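Local structure of conserved exported protein (Bacteroides fragilis, 3CLW) at residues A[43-48]-A[366-371]; A[202-207]-A[252-257]; A[235-240]-A[245-250]. The protein is of unknown function but probably hydrolyses O-glycosidic bonds with a TIM-barrel domain of the glycoside hydrolase family 30 type. One frame throughout, in Å; residues are numbered along the deposited sequence.

Interaction 1 (A[43-48]-A[366-371])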
ATOM      1  N   GLU A  43     -17.074 -11.227   7.372  1.00 37.65           N
ATOM      2  CA  GLU A  43     -16.376 -11.218   8.659  1.00 38.47           C
ATOM      3  C   GLU A  43     -15.044 -11.905   8.573  1.00 37.63           C
ATOM      4  O   GLU A  43     -14.056 -11.424   9.128  1.00 37.60           O
ATOM      5  CB  GLU A  43     -17.221 -11.873   9.737  1.00 38.54           C
ATOM      6  CG  GLU A  43     -18.601 -11.327   9.719  1.00 43.98           C
ATOM      7  CD  GLU A  43     -18.948 -10.491  10.903  1.00 50.39           C
ATOM      8  OE1 GLU A  43     -18.232  -9.497  11.187  1.00 52.79           O
ATOM      9  OE2 GLU A  43     -19.964 -10.847  11.558  1.00 55.18           O
ATOM     10  N   LYS A  44     -15.035 -13.042   7.893  1.00 37.21           N
ATOM     11  CA  LYS A  44     -13.814 -13.786   7.639  1.00 37.07           C
ATOM     12  C   LYS A  44     -12.763 -12.955   6.870  1.00 35.60           C
ATOM     13  O   LYS A  44     -11.593 -12.970   7.223  1.00 34.83           O
ATOM     14  CB  LYS A  44     -14.145 -15.083   6.899  1.00 37.42           C
ATOM     15  CG  LYS A  44     -12.941 -15.863   6.336  1.00 40.83           C
ATOM     16  CD  LYS A  44     -12.058 -16.461   7.431  1.00 49.92           C
ATOM     17  CE  LYS A  44     -11.620 -17.906   7.032  1.00 55.51           C
ATOM     18  NZ  LYS A  44     -11.182 -18.742   8.214  1.00 57.75           N
ATOM     19  N   ILE A  45     -13.186 -12.280   5.804  1.00 35.14           N
ATOM     20  CA  ILE A  45     -12.285 -11.366   5.055  1.00 34.40           C
ATOM     21  C   ILE A  45     -11.745 -10.299   6.025  1.00 34.17           C
ATOM     22  O   ILE A  45     -10.544 -10.146   6.159  1.00 34.49           O
ATOM     23  CB  ILE A  45     -13.003 -10.732   3.838  1.00 34.62           C
ATOM     24  CG1 ILE A  45     -13.292 -11.800   2.774  1.00 32.39           C
ATOM     25  CG2 ILE A  45     -12.190  -9.559   3.238  1.00 33.33           C
ATOM     26  CD1 ILE A  45     -14.224 -11.335   1.636  1.00 33.04           C
ATOM     27  N   ALA A  46     -12.641  -9.635   6.748  1.00 33.31           N
ATOM     28  CA  ALA A  46     -12.238  -8.641   7.741  1.00 33.67           C
ATOM     29  C   ALA A  46     -11.220  -9.163   8.783  1.00 34.24           C
ATOM     30  O   ALA A  46     -10.268  -8.444   9.149  1.00 33.93           O
ATOM     31  CB  ALA A  46     -13.455  -8.059   8.430  1.00 32.79           C
ATOM     32  N   ASP A  47     -11.414 -10.399   9.253  1.00 33.45           N
ATOM     33  CA  ASP A  47     -10.434 -11.019  10.118  1.00 34.01           C
ATOM     34  C   ASP A  47      -9.058 -11.187   9.424  1.00 33.42           C
ATOM     35  O   ASP A  47      -8.044 -10.859  10.021  1.00 32.69           O
ATOM     36  CB  ASP A  47     -10.917 -12.375  10.687  1.00 34.29           C
ATOM     37  CG  ASP A  47     -12.122 -12.251  11.645  1.00 36.61           C
ATOM     38  OD1 ASP A  47     -12.439 -11.146  12.186  1.00 38.56           O
ATOM     39  OD2 ASP A  47     -12.765 -13.303  11.857  1.00 36.27           O
ATOM     40  N   LEU A  48      -9.028 -11.716   8.197  1.00 33.22           N
ATOM     41  CA  LEU A  48      -7.751 -11.915   7.451  1.00 33.80           C
ATOM     42  C   LEU A  48      -6.991 -10.601   7.247  1.00 33.14           C
ATOM     43  O   LEU A  48      -5.769 -10.592   7.205  1.00 32.84           O
ATOM     44  CB  LEU A  48      -7.978 -12.596   6.083  1.00 34.08           C
ATOM     45  CG  LEU A  48      -8.406 -14.096   6.113  1.00 35.51           C
ATOM     46  CD1 LEU A  48      -9.150 -14.505   4.836  1.00 34.83           C
ATOM     47  CD2 LEU A  48      -7.234 -15.021   6.385  1.00 31.52           C
ATOM     48  N   VAL A 366      -2.850 -10.417  -5.454  1.00 38.81           N
ATOM     49  CA  VAL A 366      -2.971  -9.672  -4.189  1.00 38.33           C
ATOM     50  C   VAL A 366      -3.178 -10.734  -3.078  1.00 37.53           C
ATOM     51  O   VAL A 366      -3.083 -11.921  -3.371  1.00 37.13           O
ATOM     52  CB  VAL A 366      -4.115  -8.632  -4.216  1.00 37.73           C
ATOM     53  CG1 VAL A 366      -3.857  -7.521  -5.268  1.00 38.68           C
ATOM     54  CG2 VAL A 366      -5.455  -9.301  -4.433  1.00 38.15           C
ATOM     55  N   PRO A 367      -3.328 -10.311  -1.809  1.00 37.21           N
ATOM     56  CA  PRO A 367      -3.545 -11.228  -0.663  1.00 37.00           C
ATOM     57  C   PRO A 367      -4.717 -12.226  -0.777  1.00 36.76           C
ATOM     58  O   PRO A 367      -4.555 -13.388  -0.423  1.00 37.14           O
ATOM     59  CB  PRO A 367      -3.776 -10.275   0.504  1.00 35.51           C
ATOM     60  CG  PRO A 367      -3.009  -9.059   0.096  1.00 37.61           C
ATOM     61  CD  PRO A 367      -3.204  -8.911  -1.362  1.00 36.66           C
ATOM     62  N   ILE A 368      -5.881 -11.769  -1.214  1.00 36.81           N
ATOM     63  CA  ILE A 368      -7.077 -12.603  -1.231  1.00 37.06           C
ATOM     64  C   ILE A 368      -7.583 -12.729  -2.655  1.00 37.29           C
ATOM     65  O   ILE A 368      -7.823 -11.725  -3.342  1.00 36.71           O
ATOM     66  CB  ILE A 368      -8.229 -12.071  -0.310  1.00 36.73           C
ATOM     67  CG1 ILE A 368      -7.853 -12.180   1.168  1.00 37.79           C
ATOM     68  CG2 ILE A 368      -9.539 -12.870  -0.539  1.00 36.84           C
ATOM     69  CD1 ILE A 368      -8.716 -11.258   2.115  1.00 36.54           C
ATOM     70  N   GLN A 369      -7.713 -13.980  -3.093  1.00 37.90           N
ATOM     71  CA  GLN A 369      -8.343 -14.302  -4.355  1.00 37.82           C
ATOM     72  C   GLN A 369      -9.775 -14.803  -4.112  1.00 37.56           C
ATOM     73  O   GLN A 369     -10.024 -15.608  -3.236  1.00 37.94           O
ATOM     74  CB  GLN A 369      -7.530 -15.329  -5.128  1.00 38.11           C
ATOM     75  CG  GLN A 369      -8.239 -15.800  -6.393  1.00 36.76           C
ATOM     76  CD  GLN A 369      -7.340 -16.581  -7.290  1.00 38.27           C
ATOM     77  OE1 GLN A 369      -6.482 -17.330  -6.832  1.00 41.97           O
ATOM     78  NE2 GLN A 369      -7.525 -16.419  -8.584  1.00 39.08           N
ATOM     79  N   LEU A 370     -10.692 -14.278  -4.899  1.00 37.87           N
ATOM     80  CA  LEU A 370     -12.113 -14.513  -4.773  1.00 38.46           C
ATOM     81  C   LEU A 370     -12.432 -15.502  -5.873  1.00 38.21           C
ATOM     82  O   LEU A 370     -12.098 -15.238  -7.023  1.00 38.83           O
ATOM     83  CB  LEU A 370     -12.843 -13.202  -5.065  1.00 38.16           C
ATOM     84  CG  LEU A 370     -13.326 -12.224  -3.985  1.00 39.89           C
ATOM     85  CD1 LEU A 370     -12.680 -12.351  -2.583  1.00 38.59           C
ATOM     86  CD2 LEU A 370     -13.175 -10.839  -4.547  1.00 38.81           C
ATOM     87  N   LEU A 371     -13.025 -16.639  -5.523  1.00 37.32           N
ATOM     88  CA  LEU A 371     -13.320 -17.691  -6.526  1.00 37.58           C
ATOM     89  C   LEU A 371     -14.825 -17.811  -6.711  1.00 36.37           C
ATOM     90  O   LEU A 371     -15.536 -17.943  -5.738  1.00 36.38           O
ATOM     91  CB  LEU A 371     -12.720 -19.047  -6.124  1.00 36.91           C
ATOM     92  CG  LEU A 371     -11.204 -19.028  -5.858  1.00 38.99           C
ATOM     93  CD1 LEU A 371     -10.709 -20.278  -5.108  1.00 40.62           C
ATOM     94  CD2 LEU A 371     -10.404 -18.841  -7.137  1.00 41.46           C
TER
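Ile-45 and Ile-368 meet methyl to methyl: the branch methyl CG2 of Ile-45 lies 4.0 Å from the terminal CD1 of Ile-368. The side chains approach at a slant, one from helix 39-50 and the other from strand 368-371. In Ile-45, CG2 stands anti to the backbone N and faces Ile-368. In Ile-368 the longer branch is extended (chi2 161°), and this carries CD1 out from the strand to the helix surface. One turn on, Leu-48 receives the same methyl, with its CB 4.3 Å from CD1 of Ile-368. A single methyl is therefore flanked by residues three apart on the helix, and of the residues of these two segments Ile-368 buries the most surface against the other.

Away from this point the packing thins. The longer branch of Ile-45 ends nearest Leu-370, but CD1 of Ile-45 and CD1 of Leu-370 come only to 4.6 Å, and the total area buried between the segments is a modest 144 Å². The nearest backbones, at Ile-45 and Ile-368, have their CA atoms 8.3 Å apart, so only side chains bridge the gap. Lys-44 is exposed to solvent. Glu-43 and Asp-47 are partly exposed, and both form salt bridges with Arg-120, a polar side of the helix quite unlike its apolar one.

The buried cluster continues into neighbouring elements. Strand 368-371 is the middle member of a small three-stranded sheet, with Ile-368 on Val-360 of strand 360-361. Strand 386-389, its antiparallel partner, meets the helix as well, placing Ile-387 against Ile-45 and Thr-389 against Leu-48. Phe-113 and Ala-116 of helix 108-119 pack on Ile-45 and Ala-46, so helix 39-50 is held between that helix and the sheet.

Interaction 2 (A[202-207]-A[252-257]); sequences ATKADL and IHSMFY
Lys-204 is buried, and it meets Ser-254 with the carbon part of its chain: CE lies 3.4 Å from Ser-254 OG, with CD close behind, while the ammonium nitrogen passes the hydroxyl by, NZ being 4.8 Å from OG. Two successive bends explain this path. With chi3 at -75° and chi4 at -58°, the end of the lysine is carried past the serine and away from it, and NZ is delivered to a hydrogen bond with the carbonyl oxygen of Asp-249, just ahead of helix 251-256.

The other half of the contact belongs to Met-255, which slants across the inner part of the same lysine. Its sulfur is 4.1 Å from Lys-204 CG. A bend at its last torsion then turns the methyl group toward helix 204-221, where CE sits 3.8 Å from CB of Leu-207 and 3.9 Å from the carbonyl oxygen of Lys-204. Leu-207 and Met-255 cross at about a right angle. Nearby, Leu-207 also touches Pro-230 and Met-255 touches Ile-229, both of strand 226-232, so the two helices share a strand beneath them.

The first turn of helix 204-221 is fixed by a capping box. Thr-203 OG1 accepts from Asp-206 N, and Thr-203 N donates in return to Asp-206 OD2 at 2.8 Å with a nearly straight 175° geometry, on the anti side and tilted from the carboxylate plane. The same OD2 takes a second bond from Ile-150 N.

The contact is thus mainly methylene, thioether and methyl packing, with the serine oxygen lying against the lysine methylenes and the ammonium bonded outside the two segments. Burial of the lysine's charge is probably eased in part by the hydrogen bond to Asp-249 O, which makes NZ a tie from one helix to the loop leading into the other.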
ATOM      1  N   ALA A 202      -2.185  14.538 -14.150  1.00 35.99           N
ATOM      2  CA  ALA A 202      -2.058  15.859 -13.542  1.00 36.51           C
ATOM      3  C   ALA A 202      -0.608  16.324 -13.552  1.00 36.43           C
ATOM      4  O   ALA A 202       0.298  15.505 -13.438  1.00 36.31           O
ATOM      5  CB  ALA A 202      -2.636  15.884 -12.085  1.00 36.18           C
ATOM      6  N   THR A 203      -0.409  17.634 -13.675  1.00 36.02           N
ATOM      7  CA  THR A 203       0.930  18.218 -13.670  1.00 36.63           C
ATOM      8  C   THR A 203       1.342  18.601 -12.236  1.00 36.51           C
ATOM      9  O   THR A 203       0.506  18.598 -11.324  1.00 36.68           O
ATOM     10  CB  THR A 203       1.017  19.490 -14.556  1.00 36.37           C
ATOM     11  OG1 THR A 203       0.326  20.550 -13.903  1.00 37.28           O
ATOM     12  CG2 THR A 203       0.417  19.266 -15.959  1.00 35.11           C
ATOM     13  N   LYS A 204       2.623  18.907 -12.041  1.00 35.53           N
ATOM     14  CA  LYS A 204       3.071  19.348 -10.729  1.00 35.62           C
ATOM     15  C   LYS A 204       2.373  20.647 -10.331  1.00 35.84           C
ATOM     16  O   LYS A 204       2.074  20.842  -9.148  1.00 35.94           O
ATOM     17  CB  LYS A 204       4.586  19.476 -10.627  1.00 34.98           C
ATOM     18  CG  LYS A 204       5.301  18.156 -10.770  1.00 34.18           C
ATOM     19  CD  LYS A 204       6.776  18.301 -10.488  1.00 36.22           C
ATOM     20  CE  LYS A 204       7.569  18.975 -11.633  1.00 35.97           C
ATOM     21  NZ  LYS A 204       7.409  18.224 -12.894  1.00 35.05           N
ATOM     22  N   ALA A 205       2.075  21.510 -11.308  1.00 35.34           N
ATOM     23  CA  ALA A 205       1.297  22.709 -11.002  1.00 35.42           C
ATOM     24  C   ALA A 205      -0.076  22.338 -10.452  1.00 34.99           C
ATOM     25  O   ALA A 205      -0.551  22.949  -9.498  1.00 35.65           O
ATOM     26  CB  ALA A 205       1.192  23.657 -12.213  1.00 34.61           C
ATOM     27  N   ASP A 206      -0.704  21.329 -11.047  1.00 35.36           N
ATOM     28  CA  ASP A 206      -1.988  20.805 -10.571  1.00 36.15           C
ATOM     29  C   ASP A 206      -1.858  20.269  -9.138  1.00 36.17           C
ATOM     30  O   ASP A 206      -2.631  20.618  -8.261  1.00 35.81           O
ATOM     31  CB  ASP A 206      -2.491  19.716 -11.519  1.00 36.59           C
ATOM     32  CG  ASP A 206      -2.716  20.232 -12.950  1.00 38.40           C
ATOM     33  OD1 ASP A 206      -3.069  21.426 -13.134  1.00 40.83           O
ATOM     34  OD2 ASP A 206      -2.537  19.439 -13.902  1.00 39.38           O
ATOM     35  N   LEU A 207      -0.831  19.460  -8.919  1.00 35.85           N
ATOM     36  CA  LEU A 207      -0.596  18.840  -7.640  1.00 35.79           C
ATOM     37  C   LEU A 207      -0.379  19.881  -6.555  1.00 36.30           C
ATOM     38  O   LEU A 207      -0.913  19.757  -5.440  1.00 35.39           O
ATOM     39  CB  LEU A 207       0.611  17.889  -7.732  1.00 35.09           C
ATOM     40  CG  LEU A 207       0.363  16.629  -8.572  1.00 36.02           C
ATOM     41  CD1 LEU A 207       1.641  15.817  -8.728  1.00 36.30           C
ATOM     42  CD2 LEU A 207      -0.763  15.755  -7.997  1.00 35.18           C
ATOM     43  N   ILE A 252      10.767  14.501  -6.319  1.00 39.61           N
ATOM     44  CA  ILE A 252      11.550  14.764  -5.125  1.00 40.61           C
ATOM     45  C   ILE A 252      12.122  16.197  -5.092  1.00 41.65           C
ATOM     46  O   ILE A 252      11.887  16.927  -4.135  1.00 41.91           O
ATOM     47  CB  ILE A 252      12.640  13.686  -4.880  1.00 41.08           C
ATOM     48  CG1 ILE A 252      11.964  12.311  -4.613  1.00 41.78           C
ATOM     49  CG2 ILE A 252      13.533  14.111  -3.722  1.00 39.58           C
ATOM     50  CD1 ILE A 252      12.907  11.079  -4.623  1.00 40.78           C
ATOM     51  N   HIS A 253      12.841  16.604  -6.141  1.00 42.06           N
ATOM     52  CA  HIS A 253      13.554  17.885  -6.104  1.00 43.05           C
ATOM     53  C   HIS A 253      12.628  19.071  -6.302  1.00 42.50           C
ATOM     54  O   HIS A 253      12.794  20.114  -5.651  1.00 42.63           O
ATOM     55  CB  HIS A 253      14.731  17.928  -7.093  1.00 43.01           C
ATOM     56  CG  HIS A 253      15.942  17.197  -6.604  1.00 44.86           C
ATOM     57  ND1 HIS A 253      16.896  17.786  -5.803  1.00 47.87           N
ATOM     58  CD2 HIS A 253      16.341  15.914  -6.776  1.00 47.46           C
ATOM     59  CE1 HIS A 253      17.848  16.913  -5.531  1.00 46.86           C
ATOM     60  NE2 HIS A 253      17.533  15.768  -6.108  1.00 48.39           N
ATOM     61  N   SER A 254      11.645  18.892  -7.170  1.00 41.21           N
ATOM     62  CA  SER A 254      10.749  19.973  -7.521  1.00 40.65           C
ATOM     63  C   SER A 254       9.706  20.253  -6.438  1.00 39.34           C
ATOM     64  O   SER A 254       9.297  21.397  -6.264  1.00 39.05           O
ATOM     65  CB  SER A 254      10.071  19.658  -8.837  1.00 41.14           C
ATOM     66  OG  SER A 254       9.128  20.653  -9.137  1.00 45.27           O
ATOM     67  N   MET A 255       9.306  19.209  -5.705  1.00 38.18           N
ATOM     68  CA  MET A 255       8.207  19.280  -4.719  1.00 36.07           C
ATOM     69  C   MET A 255       8.673  19.124  -3.267  1.00 37.24           C
ATOM     70  O   MET A 255       8.058  19.696  -2.359  1.00 37.82           O
ATOM     71  CB  MET A 255       7.070  18.273  -5.046  1.00 36.35           C
ATOM     72  CG  MET A 255       6.388  18.484  -6.437  1.00 34.49           C
ATOM     73  SD  MET A 255       4.723  17.824  -6.771  1.00 29.72           S
ATOM     74  CE  MET A 255       3.775  19.125  -6.030  1.00 27.46           C
ATOM     75  N   PHE A 256       9.743  18.358  -3.044  1.00 37.12           N
ATOM     76  CA  PHE A 256      10.157  18.037  -1.685  1.00 38.17           C
ATOM     77  C   PHE A 256      11.580  18.524  -1.311  1.00 39.65           C
ATOM     78  O   PHE A 256      12.191  18.021  -0.360  1.00 39.25           O
ATOM     79  CB  PHE A 256       9.950  16.535  -1.412  1.00 38.66           C
ATOM     80  CG  PHE A 256       8.481  16.113  -1.383  1.00 38.54           C
ATOM     81  CD1 PHE A 256       7.828  15.712  -2.541  1.00 36.99           C
ATOM     82  CD2 PHE A 256       7.756  16.137  -0.180  1.00 39.15           C
ATOM     83  CE1 PHE A 256       6.470  15.323  -2.498  1.00 39.30           C
ATOM     84  CE2 PHE A 256       6.410  15.749  -0.130  1.00 36.93           C
ATOM     85  CZ  PHE A 256       5.763  15.352  -1.285  1.00 37.97           C
ATOM     86  N   TYR A 257      12.081  19.503  -2.069  1.00 40.82           N
ATOM     87  CA  TYR A 257      13.220  20.356  -1.662  1.00 43.14           C
ATOM     88  C   TYR A 257      12.706  21.774  -1.442  1.00 44.43           C
ATOM     89  O   TYR A 257      11.729  22.192  -2.057  1.00 44.87           O
ATOM     90  CB  TYR A 257      14.333  20.356  -2.715  1.00 42.77           C
ATOM     91  CG  TYR A 257      15.321  19.229  -2.546  1.00 42.98           C
ATOM     92  CD1 TYR A 257      16.689  19.493  -2.348  1.00 44.57           C
ATOM     93  CD2 TYR A 257      14.899  17.901  -2.576  1.00 41.58           C
ATOM     94  CE1 TYR A 257      17.614  18.451  -2.183  1.00 44.65           C
ATOM     95  CE2 TYR A 257      15.790  16.867  -2.410  1.00 42.92           C
ATOM     96  CZ  TYR A 257      17.155  17.132  -2.211  1.00 44.25           C
ATOM     97  OH  TYR A 257      18.041  16.083  -2.047  1.00 42.30           O
TER

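Interaction 3 (A[235-240]-A[245-250]); sequences MKYLFE and AKTPDD
Asp-249 OD1 is gripped by backbone N-H groups of the link between the two segments, from Ile-241 and, weakly, from Asp-242, while Glu-240 CA packs 3.5 Å away from it. The carboxylate reaches back to them because CG lies between the residue's own backbone N and carbonyl carbon (chi1 68°). The path of the backbone, in turn, brings Asp-249 CB to 3.5 Å from Phe-239 O.

That carbonyl oxygen takes the one direct hydrogen bond between the segments, from Asp-250 N at 3.0 Å. The N-H points well (159°), but the donor stands above the carbonyl plane, 82° out of it, and so not on a lone pair. Tyr-237 O meets the neighbouring backbone through a CA-H contact with Asp-249, 3.2 Å from CA.

Apolar contact comes from the Tyr-237 ring. Thr-247 CG2 lies near its plane, at the edge, 3.8 Å from CE1, whereas OG1 of that threonine is bonded to Asp-242.

Pro-248 centres an inverse gamma turn, and Asp-250, with a positive phi, occupies the N-cap position of helix 251-256. Its carboxylate makes no capping bond; OD1 instead accepts from a water that also donates to Leu-238 O. Both segments belong to the long connection from strand 226-232 to that helix, a folded beta-to-alpha loop of the TIM barrel.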
ATOM      1  N   MET A 235       8.168   4.606  -9.830  1.00 37.50           N
ATOM      2  CA  MET A 235       9.102   5.363  -8.986  1.00 36.51           C
ATOM      3  C   MET A 235      10.052   6.257  -9.842  1.00 37.64           C
ATOM      4  O   MET A 235      10.721   7.126  -9.317  1.00 37.60           O
ATOM      5  CB  MET A 235       9.907   4.420  -8.073  1.00 36.83           C
ATOM      6  CG  MET A 235       9.161   3.837  -6.855  1.00 36.97           C
ATOM      7  SD  MET A 235       9.883   2.266  -6.258  1.00 30.34           S
ATOM      8  CE  MET A 235       9.323   2.330  -4.564  1.00 37.60           C
ATOM      9  N   LYS A 236      10.085   6.050 -11.158  1.00 37.97           N
ATOM     10  CA  LYS A 236      11.026   6.807 -12.018  1.00 39.04           C
ATOM     11  C   LYS A 236      10.612   8.267 -12.103  1.00 39.28           C
ATOM     12  O   LYS A 236      11.451   9.128 -12.245  1.00 39.10           O
ATOM     13  CB  LYS A 236      11.193   6.190 -13.413  1.00 38.35           C
ATOM     14  CG  LYS A 236      10.028   6.417 -14.338  1.00 40.05           C
ATOM     15  CD  LYS A 236      10.179   5.692 -15.650  1.00 40.63           C
ATOM     16  CE  LYS A 236       8.897   5.852 -16.454  1.00 42.61           C
ATOM     17  NZ  LYS A 236       8.988   5.294 -17.854  1.00 42.38           N
ATOM     18  N   TYR A 237       9.314   8.530 -11.948  1.00 40.08           N
ATOM     19  CA  TYR A 237       8.790   9.893 -11.914  1.00 39.93           C
ATOM     20  C   TYR A 237       9.206  10.679 -10.665  1.00 39.80           C
ATOM     21  O   TYR A 237       8.923  11.860 -10.554  1.00 39.95           O
ATOM     22  CB  TYR A 237       7.281   9.857 -12.065  1.00 39.40           C
ATOM     23  CG  TYR A 237       6.852   9.427 -13.439  1.00 40.07           C
ATOM     24  CD1 TYR A 237       6.813  10.346 -14.503  1.00 40.44           C
ATOM     25  CD2 TYR A 237       6.487   8.101 -13.697  1.00 38.32           C
ATOM     26  CE1 TYR A 237       6.419   9.941 -15.772  1.00 38.92           C
ATOM     27  CE2 TYR A 237       6.090   7.707 -14.948  1.00 38.80           C
ATOM     28  CZ  TYR A 237       6.064   8.621 -15.990  1.00 39.15           C
ATOM     29  OH  TYR A 237       5.659   8.210 -17.248  1.00 40.28           O
ATOM     30  N   LEU A 238       9.855  10.016  -9.715  1.00 39.53           N
ATOM     31  CA  LEU A 238      10.374  10.724  -8.552  1.00 39.79           C
ATOM     32  C   LEU A 238      11.634  11.566  -8.898  1.00 40.35           C
ATOM     33  O   LEU A 238      12.025  12.455  -8.137  1.00 40.39           O
ATOM     34  CB  LEU A 238      10.667   9.750  -7.413  1.00 38.79           C
ATOM     35  CG  LEU A 238       9.427   9.065  -6.781  1.00 37.37           C
ATOM     36  CD1 LEU A 238       9.818   8.226  -5.634  1.00 32.12           C
ATOM     37  CD2 LEU A 238       8.339  10.074  -6.363  1.00 32.44           C
ATOM     38  N   PHE A 239      12.233  11.251 -10.043  1.00 40.89           N
ATOM     39  CA  PHE A 239      13.396  11.935 -10.579  1.00 42.67           C
ATOM     40  C   PHE A 239      13.064  12.445 -11.987  1.00 43.52           C
ATOM     41  O   PHE A 239      12.061  12.073 -12.556  1.00 43.25           O
ATOM     42  CB  PHE A 239      14.571  10.965 -10.613  1.00 42.26           C
ATOM     43  CG  PHE A 239      14.635  10.044  -9.412  1.00 43.50           C
ATOM     44  CD1 PHE A 239      15.197  10.472  -8.210  1.00 42.99           C
ATOM     45  CD2 PHE A 239      14.138   8.742  -9.486  1.00 45.03           C
ATOM     46  CE1 PHE A 239      15.256   9.633  -7.117  1.00 42.14           C
ATOM     47  CE2 PHE A 239      14.199   7.902  -8.377  1.00 43.66           C
ATOM     48  CZ  PHE A 239      14.758   8.356  -7.198  1.00 41.06           C
ATOM     49  N   GLU A 240      13.890  13.330 -12.536  1.00 45.88           N
ATOM     50  CA  GLU A 240      13.604  13.933 -13.846  1.00 47.54           C
ATOM     51  C   GLU A 240      13.901  12.911 -14.924  1.00 47.13           C
ATOM     52  O   GLU A 240      14.961  12.284 -14.882  1.00 47.16           O
ATOM     53  CB  GLU A 240      14.457  15.198 -14.047  1.00 48.11           C
ATOM     54  CG  GLU A 240      14.038  16.077 -15.230  1.00 49.78           C
ATOM     55  CD  GLU A 240      14.843  17.390 -15.310  1.00 50.67           C
ATOM     56  OE1 GLU A 240      16.015  17.432 -14.863  1.00 56.41           O
ATOM     57  OE2 GLU A 240      14.298  18.390 -15.815  1.00 55.51           O
ATOM     58  N   ALA A 245       7.495  19.616 -20.423  1.00 46.67           N
ATOM     59  CA  ALA A 245       7.137  20.539 -19.352  1.00 46.04           C
ATOM     60  C   ALA A 245       6.032  20.003 -18.447  1.00 45.38           C
ATOM     61  O   ALA A 245       6.139  20.080 -17.219  1.00 45.55           O
ATOM     62  CB  ALA A 245       6.741  21.917 -19.940  1.00 45.96           C
ATOM     63  N   LYS A 246       4.990  19.445 -19.061  1.00 44.66           N
ATOM     64  CA  LYS A 246       3.792  19.024 -18.338  1.00 43.86           C
ATOM     65  C   LYS A 246       3.995  17.801 -17.417  1.00 43.98           C
ATOM     66  O   LYS A 246       3.270  17.642 -16.446  1.00 44.01           O
ATOM     67  CB  LYS A 246       2.597  18.816 -19.292  1.00 43.29           C
ATOM     68  CG  LYS A 246       2.692  17.663 -20.245  1.00 42.00           C
ATOM     69  CD  LYS A 246       1.401  17.557 -21.053  1.00 43.21           C
ATOM     70  CE  LYS A 246       1.360  16.267 -21.889  1.00 44.78           C
ATOM     71  NZ  LYS A 246       0.250  16.232 -22.937  1.00 44.88           N
ATOM     72  N   THR A 247       4.995  16.968 -17.723  1.00 43.25           N
ATOM     73  CA  THR A 247       5.239  15.720 -17.002  1.00 42.33           C
ATOM     74  C   THR A 247       5.470  15.912 -15.499  1.00 42.25           C
ATOM     75  O   THR A 247       6.405  16.615 -15.106  1.00 41.66           O
ATOM     76  CB  THR A 247       6.404  14.932 -17.636  1.00 42.05           C
ATOM     77  OG1 THR A 247       6.090  14.681 -19.001  1.00 41.56           O
ATOM     78  CG2 THR A 247       6.588  13.594 -16.964  1.00 42.42           C
ATOM     79  N   PRO A 248       4.616  15.266 -14.650  1.00 41.70           N
ATOM     80  CA  PRO A 248       4.862  15.265 -13.204  1.00 40.81           C
ATOM     81  C   PRO A 248       5.989  14.311 -12.830  1.00 40.50           C
ATOM     82  O   PRO A 248       5.799  13.397 -12.011  1.00 40.88           O
ATOM     83  CB  PRO A 248       3.512  14.812 -12.624  1.00 40.80           C
ATOM     84  CG  PRO A 248       2.980  13.885 -13.683  1.00 41.31           C
ATOM     85  CD  PRO A 248       3.385  14.518 -14.994  1.00 41.33           C
ATOM     86  N   ASP A 249       7.156  14.513 -13.436  1.00 39.97           N
ATOM     87  CA  ASP A 249       8.369  13.852 -12.994  1.00 39.70           C
ATOM     88  C   ASP A 249       9.110  14.792 -12.057  1.00 39.47           C
ATOM     89  O   ASP A 249       8.566  15.831 -11.636  1.00 38.85           O
ATOM     90  CB  ASP A 249       9.249  13.423 -14.181  1.00 40.01           C
ATOM     91  CG  ASP A 249       9.848  14.615 -14.946  1.00 41.78           C
ATOM     92  OD1 ASP A 249      10.718  14.368 -15.814  1.00 42.91           O
ATOM     93  OD2 ASP A 249       9.444  15.782 -14.692  1.00 40.93           O
ATOM     94  N   ASP A 250      10.332  14.410 -11.709  1.00 39.27           N
ATOM     95  CA  ASP A 250      11.187  15.217 -10.836  1.00 40.72           C
ATOM     96  C   ASP A 250      10.527  15.586  -9.510  1.00 40.34           C
ATOM     97  O   ASP A 250      10.797  16.663  -8.940  1.00 40.40           O
ATOM     98  CB  ASP A 250      11.671  16.481 -11.582  1.00 40.89           C
ATOM     99  CG  ASP A 250      12.820  17.163 -10.878  1.00 43.81           C
ATOM    100  OD1 ASP A 250      13.708  16.438 -10.392  1.00 43.82           O
ATOM    101  OD2 ASP A 250      12.815  18.429 -10.788  1.00 48.78           O
TER
HETATM  102  O   HOH W   1      13.717  14.787  -7.978  1.00 32.63           O

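Interactions 2 and 3 are neighbours, their centres 8 Å apart, and both concern helix 251-256: residues 235-240 and 245-250 shape the loop leading into it, while residues 202-207 pack helix 204-221 against its body. They touch through Lys-204 and through a probable backbone bond from Ile-252 N to Leu-238 O. Interaction 1 lies on the opposite side of the chain's centre, about 36 Å from interaction 2 between centres. Interactions 1 and 2 are buried and joined mainly by carbon, with sulfur and a serine oxygen added in interaction 2; partly buried interaction 3 relies more on backbone polar groups, aspartate carboxylates and a water, with some apolar share from Tyr-237 and Thr-247.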